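Local coordinates for protein oxalate biosynthetic component 1 (Burkholderia thailandensis, PDB 5IKY) that acts as a bifunctional enzyme of quorum sensing-dependent oxalogenesis, an oxalate-producing serine hydrolase that also has lyase activity, at residues A[377-382]-A[433-438]; A[427-432]-A[465-470]; A[693-698]-A[708-713]; A[702-707]-A[999-1004]; A[810-815]-A[1085-1090]. All blocks are in the same frame, centred on the assembly; numbering follows the deposited sequence.

Interaction 1: A[377-382]-A[433-438]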
# COMPACT_ATOMS: atom_id res chain seq x y z
N PHE A 377 16.86 -11.67 15.29
CA PHE A 377 16.41 -12.48 16.42
C PHE A 377 14.95 -12.25 16.75
O PHE A 377 14.45 -11.13 16.71
CB PHE A 377 17.27 -12.20 17.65
CG PHE A 377 18.66 -12.75 17.56
CD1 PHE A 377 18.91 -14.08 17.85
CD2 PHE A 377 19.72 -11.94 17.18
CE1 PHE A 377 20.19 -14.60 17.77
CE2 PHE A 377 21.00 -12.45 17.10
CZ PHE A 377 21.23 -13.78 17.39
N MET A 378 14.27 -13.35 17.08
CA MET A 378 12.87 -13.34 17.48
C MET A 378 12.72 -13.91 18.89
O MET A 378 12.96 -15.10 19.10
CB MET A 378 12.03 -14.15 16.49
CG MET A 378 10.58 -13.73 16.40
SD MET A 378 10.43 -11.96 16.12
CE MET A 378 9.37 -11.54 17.48
N LEU A 379 12.34 -13.07 19.84
CA LEU A 379 12.15 -13.53 21.21
C LEU A 379 10.75 -14.05 21.44
O LEU A 379 9.79 -13.28 21.53
CB LEU A 379 12.45 -12.41 22.22
CG LEU A 379 13.89 -11.89 22.29
CD1 LEU A 379 14.03 -10.92 23.45
CD2 LEU A 379 14.88 -13.03 22.40
N VAL A 380 10.63 -15.37 21.54
CA VAL A 380 9.35 -16.01 21.83
C VAL A 380 9.13 -16.02 23.34
O VAL A 380 9.37 -17.03 24.00
CB VAL A 380 9.29 -17.44 21.28
CG1 VAL A 380 7.86 -17.96 21.30
CG2 VAL A 380 9.85 -17.48 19.87
N ALA A 381 8.67 -14.90 23.88
CA ALA A 381 8.55 -14.72 25.32
C ALA A 381 7.19 -15.17 25.85
O ALA A 381 6.21 -15.18 25.12
CB ALA A 381 8.81 -13.27 25.69
N ALA A 382 7.18 -15.54 27.13
CA ALA A 382 5.96 -15.95 27.84
C ALA A 382 5.33 -17.22 27.28
O ALA A 382 4.15 -17.48 27.50
CB ALA A 382 4.94 -14.80 27.85
N ARG A 433 15.98 -9.29 30.00
CA ARG A 433 17.19 -8.47 29.86
C ARG A 433 18.50 -9.26 29.75
O ARG A 433 19.34 -8.91 28.91
CB ARG A 433 17.28 -7.49 31.04
CG ARG A 433 18.56 -6.66 31.06
CD ARG A 433 18.24 -5.18 31.15
NE ARG A 433 17.19 -4.91 32.13
CZ ARG A 433 16.27 -3.97 32.01
NH1 ARG A 433 16.26 -3.18 30.94
NH2 ARG A 433 15.36 -3.80 32.96
N PRO A 434 18.70 -10.31 30.57
CA PRO A 434 19.96 -11.05 30.40
C PRO A 434 20.08 -11.70 29.03
O PRO A 434 21.17 -11.74 28.46
CB PRO A 434 19.89 -12.12 31.50
CG PRO A 434 18.97 -11.56 32.52
CD PRO A 434 17.94 -10.81 31.73
N THR A 435 18.97 -12.20 28.50
CA THR A 435 18.96 -12.81 27.17
C THR A 435 19.26 -11.77 26.09
O THR A 435 20.08 -12.01 25.20
CB THR A 435 17.61 -13.49 26.88
OG1 THR A 435 17.46 -14.63 27.73
CG2 THR A 435 17.54 -13.94 25.42
N VAL A 436 18.59 -10.62 26.17
CA VAL A 436 18.82 -9.54 25.22
C VAL A 436 20.28 -9.10 25.24
O VAL A 436 20.94 -9.04 24.20
CB VAL A 436 17.92 -8.33 25.51
CG1 VAL A 436 18.27 -7.18 24.58
CG2 VAL A 436 16.45 -8.70 25.39
N GLU A 437 20.78 -8.80 26.43
CA GLU A 437 22.16 -8.35 26.59
C GLU A 437 23.16 -9.40 26.10
O GLU A 437 24.18 -9.06 25.50
CB GLU A 437 22.45 -8.00 28.05
CG GLU A 437 21.73 -6.74 28.53
CD GLU A 437 22.00 -6.44 29.99
OE1 GLU A 437 22.44 -7.36 30.71
OE2 GLU A 437 21.78 -5.29 30.41
N LYS A 438 22.86 -10.67 26.34
CA LYS A 438 23.73 -11.75 25.90
C LYS A 438 23.84 -11.79 24.38
O LYS A 438 24.93 -12.00 23.84
CB LYS A 438 23.22 -13.09 26.44
CG LYS A 438 24.22 -14.23 26.33
CD LYS A 438 23.64 -15.51 26.91
CE LYS A 438 24.69 -16.30 27.68
NZ LYS A 438 24.18 -17.64 28.06
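Leu379, on strand 375-380, divides its two methyl groups between Thr435 and Val436, successive residues of helix 418-442. The link across the two segments is apolar. Leu379 CD1 meets Val436 CG2 at 3.8 Å. The other branch is less close: Leu379 CD2 comes to 4.1 Å from Thr435 CG2, and the two side chains lie alongside one another, pointing opposite ways. Thr435 uses its methyl here because CG2 lies anti to the backbone N, while its chi1 of -68° sets OG1 beside that N. All three residues are buried.

Polar bonds shape each segment from within. In the helix, Glu437 N donates to Arg433 O at 2.9 Å, yet the turn is kinked at Pro434 and Thr435, whose N atoms make no bond to the preceding turn. The strand ends in an inverse gamma turn centred on Val380, with a weak bond from Ala381 N to Leu379 O at 3.1 Å.

Eight parallel strands close into a ring, strand 4-9 pairing with both 223-226 and 471-474, consistent with a TIM-type barrel, and the strand and helix here form part of one of its beta-alpha-beta crossovers. Strand 375-380 pairs in parallel with 346-351 and with 446-451, to which the helix returns; Leu379 also touches Val351 and Ile448, and Thr435 packs on His354 and Val357 of helix 354-360.

Interaction 2: A[427-432]-A[465-470]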
# COMPACT_ATOMS: atom_id res chain seq x y z
N LEU A 427 8.74 -7.25 35.79
CA LEU A 427 8.97 -8.69 35.88
C LEU A 427 9.39 -9.27 34.53
O LEU A 427 10.32 -10.07 34.44
CB LEU A 427 7.71 -9.41 36.38
CG LEU A 427 7.42 -9.34 37.88
CD1 LEU A 427 6.14 -10.10 38.22
CD2 LEU A 427 8.59 -9.86 38.67
N ALA A 428 8.69 -8.85 33.47
CA ALA A 428 8.97 -9.34 32.13
C ALA A 428 10.33 -8.86 31.63
O ALA A 428 11.10 -9.63 31.05
CB ALA A 428 7.87 -8.92 31.17
N ALA A 429 10.62 -7.58 31.85
CA ALA A 429 11.86 -6.98 31.38
C ALA A 429 13.09 -7.54 32.10
O ALA A 429 14.11 -7.80 31.47
CB ALA A 429 11.80 -5.47 31.53
N THR A 430 12.98 -7.71 33.41
CA THR A 430 14.08 -8.22 34.22
C THR A 430 14.46 -9.64 33.81
O THR A 430 15.63 -10.01 33.82
CB THR A 430 13.73 -8.18 35.72
OG1 THR A 430 13.44 -6.83 36.11
CG2 THR A 430 14.88 -8.70 36.56
N GLN A 431 13.46 -10.43 33.44
CA GLN A 431 13.68 -11.81 33.02
C GLN A 431 14.28 -11.90 31.62
O GLN A 431 15.06 -12.80 31.33
CB GLN A 431 12.36 -12.59 33.06
CG GLN A 431 11.90 -12.94 34.46
CD GLN A 431 12.37 -14.31 34.90
OE1 GLN A 431 12.32 -15.27 34.12
NE2 GLN A 431 12.83 -14.42 36.14
N LEU A 432 13.92 -10.95 30.76
CA LEU A 432 14.36 -10.98 29.36
C LEU A 432 15.69 -10.28 29.15
O LEU A 432 16.44 -10.62 28.23
CB LEU A 432 13.29 -10.35 28.46
CG LEU A 432 12.01 -11.16 28.26
CD1 LEU A 432 10.98 -10.34 27.50
CD2 LEU A 432 12.30 -12.46 27.53
N ILE A 465 10.08 -1.26 24.67
CA ILE A 465 10.75 0.01 24.92
C ILE A 465 11.83 -0.15 25.98
O ILE A 465 12.96 0.32 25.80
CB ILE A 465 9.76 1.10 25.38
CG1 ILE A 465 8.73 1.39 24.30
CG2 ILE A 465 10.50 2.38 25.75
CD1 ILE A 465 7.62 2.30 24.76
N ALA A 466 11.48 -0.83 27.07
CA ALA A 466 12.40 -1.02 28.20
C ALA A 466 13.67 -1.74 27.79
O ALA A 466 14.76 -1.43 28.28
CB ALA A 466 11.70 -1.78 29.31
N LEU A 467 13.53 -2.71 26.89
CA LEU A 467 14.66 -3.51 26.44
C LEU A 467 15.34 -2.88 25.23
O LEU A 467 16.34 -3.40 24.73
CB LEU A 467 14.21 -4.93 26.11
CG LEU A 467 13.60 -5.71 27.28
CD1 LEU A 467 13.07 -7.06 26.80
CD2 LEU A 467 14.62 -5.90 28.38
N ASP A 468 14.80 -1.75 24.78
CA ASP A 468 15.33 -1.03 23.63
C ASP A 468 15.43 -1.95 22.41
O ASP A 468 16.45 -2.00 21.73
CB ASP A 468 16.71 -0.43 23.96
CG ASP A 468 17.15 0.61 22.94
OD1 ASP A 468 16.30 1.40 22.48
OD2 ASP A 468 18.36 0.64 22.61
N LEU A 469 14.35 -2.68 22.15
CA LEU A 469 14.34 -3.64 21.04
C LEU A 469 14.11 -2.95 19.71
O LEU A 469 13.76 -1.77 19.65
CB LEU A 469 13.27 -4.71 21.28
CG LEU A 469 13.44 -5.51 22.56
CD1 LEU A 469 12.41 -6.63 22.63
CD2 LEU A 469 14.85 -6.07 22.69
N ASP A 470 14.30 -3.69 18.63
CA ASP A 470 14.24 -3.12 17.29
C ASP A 470 12.88 -3.33 16.63
O ASP A 470 12.45 -2.51 15.82
CB ASP A 470 15.34 -3.72 16.41
CG ASP A 470 16.71 -3.65 17.07
OD1 ASP A 470 17.32 -2.56 17.07
OD2 ASP A 470 17.17 -4.69 17.60
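Leu467 forks over one turn of helix 418-442, with Ala429 under one methyl and Leu432 under the other. With chi1 at -61° and chi2 at 175°, its CG is directed toward the helix, and CD1 and CD2 part from there. Leu467 CD1 rests 3.7 Å from Leu432 CB and 4.0 Å from Leu432 CD1, the two side chains being nearly perpendicular. Leu467 CD2 goes to the preceding turn, where it sits 3.7 Å from the carbonyl oxygen Ala429 O and 4.2 Å from Ala429 CB. This contact with a backbone oxygen is van der Waals packing.

Leu467 is placed by a Schellman motif that ends helix 460-466. Asp468 takes positive phi (55°), and its N bonds back to Ile465 O at 3.0 Å, turning the chain toward strand 471-474 of the barrel. On the more open edge, Ala466 CB approaches Ala429 CB at 4.3 Å; Ala466 itself is exposed.

Leu432 reaches on to Ala381, Leu400 and Ile401, while Leu467 also lies on Val436. Beyond the turn, Asp470 OD2 forms a salt bridge with Arg440 NH2 and accepts a hydrogen bond from Ile448 N, tying the start of the next strand to the same long helix and to strand 446-451.

Interaction 3: A[693-698]-A[708-713]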
# COMPACT_ATOMS: atom_id res chain seq x y z
N ILE A 693 11.87 3.09 -12.75
CA ILE A 693 12.02 2.39 -11.48
C ILE A 693 11.48 3.20 -10.29
O ILE A 693 10.75 2.65 -9.46
CB ILE A 693 13.49 2.00 -11.21
CG1 ILE A 693 13.98 1.00 -12.27
CG2 ILE A 693 13.66 1.42 -9.81
CD1 ILE A 693 15.44 0.66 -12.14
N PRO A 694 11.82 4.50 -10.19
CA PRO A 694 11.23 5.22 -9.05
C PRO A 694 9.73 5.41 -9.20
O PRO A 694 9.25 5.62 -10.31
CB PRO A 694 11.95 6.58 -9.08
CG PRO A 694 13.13 6.39 -9.96
CD PRO A 694 12.73 5.37 -10.96
N CYS A 695 9.01 5.31 -8.09
CA CYS A 695 7.57 5.58 -8.04
C CYS A 695 6.78 4.71 -9.02
O CYS A 695 5.99 5.20 -9.83
CB CYS A 695 7.31 7.06 -8.32
SG CYS A 695 8.19 8.15 -7.18
N ARG A 696 7.01 3.40 -8.93
CA ARG A 696 6.30 2.41 -9.73
C ARG A 696 4.89 2.15 -9.20
O ARG A 696 4.60 2.42 -8.03
CB ARG A 696 7.08 1.09 -9.73
CG ARG A 696 7.89 0.79 -10.97
CD ARG A 696 8.60 -0.55 -10.80
NE ARG A 696 7.69 -1.58 -10.31
CZ ARG A 696 7.96 -2.40 -9.30
NH1 ARG A 696 9.12 -2.33 -8.66
NH2 ARG A 696 7.06 -3.31 -8.92
N TYR A 697 4.02 1.63 -10.06
CA TYR A 697 2.76 1.05 -9.60
C TYR A 697 3.00 -0.41 -9.25
O TYR A 697 3.90 -1.04 -9.79
CB TYR A 697 1.67 1.15 -10.68
CG TYR A 697 1.04 2.51 -10.84
CD1 TYR A 697 0.25 3.05 -9.84
CD2 TYR A 697 1.21 3.23 -12.01
CE1 TYR A 697 -0.34 4.30 -9.99
CE2 TYR A 697 0.62 4.47 -12.18
CZ TYR A 697 -0.15 5.00 -11.17
OH TYR A 697 -0.73 6.24 -11.34
N ASN A 698 2.18 -0.94 -8.35
CA ASN A 698 2.14 -2.38 -8.16
C ASN A 698 1.30 -2.99 -9.28
O ASN A 698 0.76 -2.26 -10.12
CB ASN A 698 1.61 -2.75 -6.78
CG ASN A 698 0.21 -2.22 -6.53
OD1 ASN A 698 -0.27 -1.35 -7.25
ND2 ASN A 698 -0.43 -2.73 -5.49
N GLY A 708 11.23 5.64 -1.89
CA GLY A 708 12.42 6.01 -1.14
C GLY A 708 13.51 6.64 -1.99
O GLY A 708 14.26 7.48 -1.51
N LEU A 709 13.59 6.22 -3.25
CA LEU A 709 14.62 6.71 -4.16
C LEU A 709 14.63 8.23 -4.30
O LEU A 709 15.68 8.83 -4.53
CB LEU A 709 14.46 6.07 -5.54
CG LEU A 709 14.58 4.54 -5.59
CD1 LEU A 709 14.34 4.02 -7.00
CD2 LEU A 709 15.95 4.09 -5.08
N ARG A 710 13.46 8.85 -4.15
CA ARG A 710 13.32 10.30 -4.29
C ARG A 710 14.16 11.09 -3.28
O ARG A 710 14.54 12.24 -3.54
CB ARG A 710 11.86 10.72 -4.15
CG ARG A 710 10.86 9.89 -4.93
CD ARG A 710 9.48 10.53 -4.91
NE ARG A 710 9.09 10.96 -3.57
CZ ARG A 710 8.55 12.14 -3.29
NH1 ARG A 710 8.32 13.02 -4.26
NH2 ARG A 710 8.23 12.44 -2.04
N GLN A 711 14.44 10.48 -2.14
CA GLN A 711 15.09 11.19 -1.03
C GLN A 711 16.61 11.17 -1.13
O GLN A 711 17.30 11.83 -0.35
CB GLN A 711 14.65 10.59 0.30
CG GLN A 711 13.14 10.61 0.49
CD GLN A 711 12.55 11.98 0.25
OE1 GLN A 711 13.05 12.98 0.76
NE2 GLN A 711 11.48 12.04 -0.54
N SER A 712 17.13 10.41 -2.09
CA SER A 712 18.56 10.38 -2.36
C SER A 712 19.10 11.76 -2.73
O SER A 712 18.45 12.51 -3.44
CB SER A 712 18.87 9.39 -3.48
OG SER A 712 20.20 9.56 -3.94
N PRO A 713 20.31 12.09 -2.24
CA PRO A 713 20.98 13.36 -2.55
C PRO A 713 21.20 13.56 -4.04
O PRO A 713 21.05 14.67 -4.55
CB PRO A 713 22.32 13.24 -1.81
CG PRO A 713 22.08 12.24 -0.73
CD PRO A 713 21.10 11.26 -1.31
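The two ends of the antiparallel hairpin formed by strands 696-697 and 704-705 meet here: Ile693, Pro694 and Cys695 of the entering chain touch Leu709 and Arg710 of the 3-10 turn 709-711 that follows it, all within the cap region. The backbones come nearest at Pro694 and Leu709, with their CA atoms 6.1 Å apart.

One methyl does most of the apolar work. Leu709 CD1 lies 3.9 Å from Ile693 CG2, 4.0 Å from Pro694 CG on the proline ring and 3.9 Å from Pro694 CA. The proline ring and the leucine side chain are roughly perpendicular, and helix 530-541 covers the same cluster, with Val532 and Phe535 on Leu709.

The second group lies beside it. Cys695 SG sits 3.5 Å from Arg710 CD and 3.9 Å from Arg710 CG, so the sulfur lies against the methylene part of the arginine. The arginine chain bends at chi3, -47°, and its guanidinium group gives NH2 to Ser1006 O and NH1 to Leu1001 O.

Arg710 is thus used in two ways: its methylenes pack against the cysteine sulfur inside the cap, while its buried charged end is held by backbone carbonyls of the C-terminal region. Two such bonds would restrict the rotation of the guanidinium group.

Interaction 4: A[702-707]-A[999-1004]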
# COMPACT_ATOMS: atom_id res chain seq x y z
N SER A 702 -2.89 -0.64 -7.18
CA SER A 702 -3.45 -0.46 -5.85
C SER A 702 -2.58 0.45 -4.99
O SER A 702 -3.03 0.98 -3.98
CB SER A 702 -3.60 -1.81 -5.14
OG SER A 702 -4.37 -2.72 -5.91
N ASN A 703 -1.33 0.62 -5.40
CA ASN A 703 -0.35 1.30 -4.57
C ASN A 703 0.84 1.81 -5.38
O ASN A 703 1.03 1.41 -6.53
CB ASN A 703 0.13 0.36 -3.46
CG ASN A 703 0.76 1.09 -2.29
OD1 ASN A 703 0.45 2.26 -2.03
ND2 ASN A 703 1.64 0.41 -1.57
N VAL A 704 1.62 2.69 -4.77
CA VAL A 704 2.83 3.20 -5.40
C VAL A 704 4.05 2.75 -4.60
O VAL A 704 4.10 2.91 -3.38
CB VAL A 704 2.82 4.74 -5.50
CG1 VAL A 704 4.01 5.23 -6.29
CG2 VAL A 704 1.52 5.21 -6.13
N VAL A 705 5.04 2.17 -5.29
CA VAL A 705 6.22 1.63 -4.63
C VAL A 705 7.49 2.37 -5.06
O VAL A 705 7.45 3.21 -5.95
CB VAL A 705 6.38 0.13 -4.92
CG1 VAL A 705 5.07 -0.60 -4.67
CG2 VAL A 705 6.85 -0.09 -6.34
N ASN A 706 8.60 2.03 -4.41
CA ASN A 706 9.91 2.66 -4.66
C ASN A 706 9.87 4.17 -4.48
O ASN A 706 10.39 4.92 -5.31
CB ASN A 706 10.42 2.31 -6.06
CG ASN A 706 10.68 0.83 -6.23
OD1 ASN A 706 10.88 0.10 -5.26
ND2 ASN A 706 10.69 0.37 -7.48
N LEU A 707 9.26 4.61 -3.38
CA LEU A 707 9.15 6.03 -3.07
C LEU A 707 10.40 6.56 -2.38
O LEU A 707 10.60 7.77 -2.29
CB LEU A 707 7.92 6.28 -2.19
CG LEU A 707 6.58 5.91 -2.81
CD1 LEU A 707 5.46 6.08 -1.79
CD2 LEU A 707 6.33 6.77 -4.03
N ARG A 999 4.03 10.35 -12.00
CA ARG A 999 4.92 11.17 -12.83
C ARG A 999 5.31 12.44 -12.09
O ARG A 999 6.45 12.90 -12.19
CB ARG A 999 4.27 11.51 -14.17
CG ARG A 999 5.29 11.90 -15.23
CD ARG A 999 4.64 12.40 -16.51
NE ARG A 999 5.66 12.81 -17.48
CZ ARG A 999 5.45 13.68 -18.47
NH1 ARG A 999 4.26 14.24 -18.62
NH2 ARG A 999 6.44 13.99 -19.30
N SER A 1000 4.37 13.01 -11.33
CA SER A 1000 4.67 14.15 -10.48
C SER A 1000 5.53 13.73 -9.29
O SER A 1000 6.42 14.47 -8.87
CB SER A 1000 3.39 14.81 -9.98
OG SER A 1000 2.69 15.44 -11.04
N LEU A 1001 5.26 12.54 -8.76
CA LEU A 1001 6.04 12.01 -7.65
C LEU A 1001 7.49 11.79 -8.06
O LEU A 1001 8.41 12.19 -7.35
CB LEU A 1001 5.44 10.70 -7.13
CG LEU A 1001 4.60 10.81 -5.86
CD1 LEU A 1001 4.24 9.43 -5.36
CD2 LEU A 1001 5.34 11.58 -4.79
N ALA A 1002 7.69 11.15 -9.21
CA ALA A 1002 9.02 10.86 -9.72
C ALA A 1002 9.81 12.14 -9.99
O ALA A 1002 11.04 12.14 -9.98
CB ALA A 1002 8.94 10.02 -10.98
N GLY A 1003 9.10 13.24 -10.22
CA GLY A 1003 9.73 14.50 -10.53
C GLY A 1003 9.95 15.39 -9.32
O GLY A 1003 10.51 16.48 -9.44
N THR A 1004 9.52 14.93 -8.15
CA THR A 1004 9.62 15.72 -6.94
C THR A 1004 10.35 14.97 -5.82
O THR A 1004 10.59 13.77 -5.93
CB THR A 1004 8.24 16.15 -6.43
OG1 THR A 1004 7.38 15.01 -6.35
CG2 THR A 1004 7.63 17.18 -7.37
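The backbones of 702-707 and 999-1004 stay well apart, Leu707 and Leu1001 coming nearest with CA atoms 8.1 Å from each other, so side chains alone bridge the gap. Leu1001 projects from helix 998-1002 and offers a single methyl to two residues. Leu1001 CD1 meets Leu707 CD2 at 3.6 Å, the two leucines lying at an oblique angle, and it lies 4.3 Å from Val704 CG1, a looser touch.

Leu707 leaves the backbone at an angle to the helix, and only its outer end comes near. Val704, by contrast, is directed toward the helix from the strand.

Where the helix gives out, Thr1004 OG1 donates to Ser1000 O at 2.8 Å, with a C=O to donor angle of 133° and the hydroxyl 25° off the carbonyl plane. Ser1000 O, which also takes a weak bond from Gly1003 N, thereby gains a second donor.

Strand 704-705 pairs with 696-697 in the cap, whereas helix 998-1002 follows strand 988-992 of the large mixed sheet. The leucine contact therefore lies at a cap-hydrolase boundary, where Cys695 also touches Leu1001 and Tyr715 OH bonds to Ala1002 O.

Interaction 5: A[810-815]-A[1085-1090]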
# COMPACT_ATOMS: atom_id res chain seq x y z
N ALA A 810 -15.14 29.05 -15.02
CA ALA A 810 -16.46 29.56 -15.39
C ALA A 810 -17.56 28.88 -14.59
O ALA A 810 -18.59 29.48 -14.31
CB ALA A 810 -16.70 29.39 -16.88
N GLN A 811 -17.33 27.62 -14.23
CA GLN A 811 -18.27 26.89 -13.39
C GLN A 811 -18.27 27.46 -11.98
O GLN A 811 -19.30 27.47 -11.30
CB GLN A 811 -17.93 25.39 -13.36
N ILE A 812 -17.11 27.94 -11.55
CA ILE A 812 -16.97 28.57 -10.24
C ILE A 812 -17.68 29.93 -10.24
O ILE A 812 -18.17 30.38 -9.20
CB ILE A 812 -15.48 28.74 -9.86
CG1 ILE A 812 -14.79 27.38 -9.80
CG2 ILE A 812 -15.33 29.45 -8.53
CD1 ILE A 812 -13.34 27.44 -9.35
N ALA A 813 -17.75 30.56 -11.40
CA ALA A 813 -18.42 31.85 -11.54
C ALA A 813 -19.91 31.76 -11.23
O ALA A 813 -20.51 32.73 -10.76
CB ALA A 813 -18.20 32.41 -12.94
N ALA A 814 -20.50 30.60 -11.49
CA ALA A 814 -21.92 30.39 -11.23
C ALA A 814 -22.13 29.57 -9.96
O ALA A 814 -22.60 28.43 -10.01
CB ALA A 814 -22.58 29.69 -12.41
N ASP A 815 -21.79 30.17 -8.82
CA ASP A 815 -21.91 29.51 -7.53
C ASP A 815 -21.74 30.52 -6.39
O ASP A 815 -21.29 31.65 -6.63
CB ASP A 815 -20.86 28.39 -7.41
N TRP A 1085 -11.33 29.05 -2.77
CA TRP A 1085 -10.05 29.74 -2.79
C TRP A 1085 -9.81 30.39 -4.14
O TRP A 1085 -9.39 31.55 -4.23
CB TRP A 1085 -8.90 28.78 -2.46
CG TRP A 1085 -8.97 28.16 -1.09
CD1 TRP A 1085 -10.05 28.11 -0.26
CD2 TRP A 1085 -7.90 27.52 -0.39
NE1 TRP A 1085 -9.72 27.47 0.91
CE2 TRP A 1085 -8.40 27.09 0.85
CE3 TRP A 1085 -6.56 27.25 -0.70
CZ2 TRP A 1085 -7.62 26.42 1.79
CZ3 TRP A 1085 -5.78 26.58 0.23
CH2 TRP A 1085 -6.32 26.18 1.46
N ILE A 1086 -10.08 29.63 -5.20
CA ILE A 1086 -9.94 30.12 -6.57
C ILE A 1086 -10.98 31.20 -6.86
O ILE A 1086 -10.71 32.16 -7.58
CB ILE A 1086 -10.05 28.96 -7.58
CG1 ILE A 1086 -8.89 27.99 -7.38
CG2 ILE A 1086 -10.08 29.48 -9.01
CD1 ILE A 1086 -8.90 26.81 -8.31
N ALA A 1087 -12.16 31.04 -6.27
CA ALA A 1087 -13.21 32.05 -6.38
C ALA A 1087 -12.76 33.37 -5.78
O ALA A 1087 -12.96 34.44 -6.37
CB ALA A 1087 -14.48 31.57 -5.70
N ARG A 1088 -12.14 33.31 -4.61
CA ARG A 1088 -11.62 34.50 -3.94
C ARG A 1088 -10.48 35.11 -4.74
O ARG A 1088 -10.36 36.33 -4.83
CB ARG A 1088 -11.16 34.16 -2.52
N PHE A 1089 -9.65 34.25 -5.33
CA PHE A 1089 -8.57 34.69 -6.20
C PHE A 1089 -9.10 35.44 -7.41
O PHE A 1089 -8.63 36.53 -7.74
CB PHE A 1089 -7.73 33.49 -6.66
CG PHE A 1089 -6.78 32.97 -5.62
CD1 PHE A 1089 -6.26 33.81 -4.66
CD2 PHE A 1089 -6.40 31.64 -5.62
CE1 PHE A 1089 -5.38 33.33 -3.70
CE2 PHE A 1089 -5.52 31.15 -4.67
CZ PHE A 1089 -5.01 32.00 -3.71
N HIS A 1090 -10.09 34.84 -8.07
CA HIS A 1090 -10.69 35.42 -9.26
C HIS A 1090 -11.39 36.74 -8.95
O HIS A 1090 -11.06 37.78 -9.51
CB HIS A 1090 -11.68 34.43 -9.88
CG HIS A 1090 -12.18 34.84 -11.23
ND1 HIS A 1090 -13.33 34.33 -11.79
CD2 HIS A 1090 -11.68 35.71 -12.14
CE1 HIS A 1090 -13.52 34.87 -12.98
NE2 HIS A 1090 -12.53 35.71 -13.22
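Ile812, near the end of helix 792-813, packs on Ile1086 and Ala1087 of helix 1080-1090, and these contacts form the close part of the interface. Ile812 CG2 is 3.6 Å from Ala1087 CB and 4.0 Å from Ala1087 CA, lying almost on the helix backbone. The other arm, Ile812 CD1, comes to 3.9 Å from Ile1086 CG2 and 4.0 Å from Ile1086 CB. The branching explains the division: at chi1 -61° CG1 sits beside the backbone N and CG2 anti to it, which sends the two arms to successive residues. The small alanine is consistent with the close approach, the CA atoms of Ile812 and Ala1087 being 6.4 Å apart.

Outward from this point the packing slackens. Ala813 is exposed, its side chain no nearer than 5.3 Å to the other helix, and the side chains of Gln811, Asp815 and Arg1088 are not modelled beyond CB, consistent with mobile ends in solvent. Inward, Ile1086 is buried against Phe808 and Trp780, and the ring of His1090 meets Trp780 with planes at about 60°.

Between the segments the contact is wholly apolar. With only dispersion and hydrophobic burial acting across it, the two helices flanking the hydrolase sheet are positioned here by the fit of methyl groups, without directional bonds.

How the interactions relate
Along the chain, interaction 1 comes first, closing a loop of 50 residues from strand 375-380 to helix 418-442. Interaction 2 starts inside that loop and closes beyond it on 465-470, so the two cross; they share the helix and touch. Both belong to the barrel. In the cap, interaction 3 closes a hairpin of 9 intervening residues. Interaction 4 leaves from within it and spans 291 residues to the C-terminal region, crossing interaction 3, its centre 6 Å away. Interaction 5 opens inside that long loop and ends past it, crossing interaction 4 and joining helices 792-813 and 1080-1090 of the C-terminal region about 63 Å, centre to centre, from interaction 1.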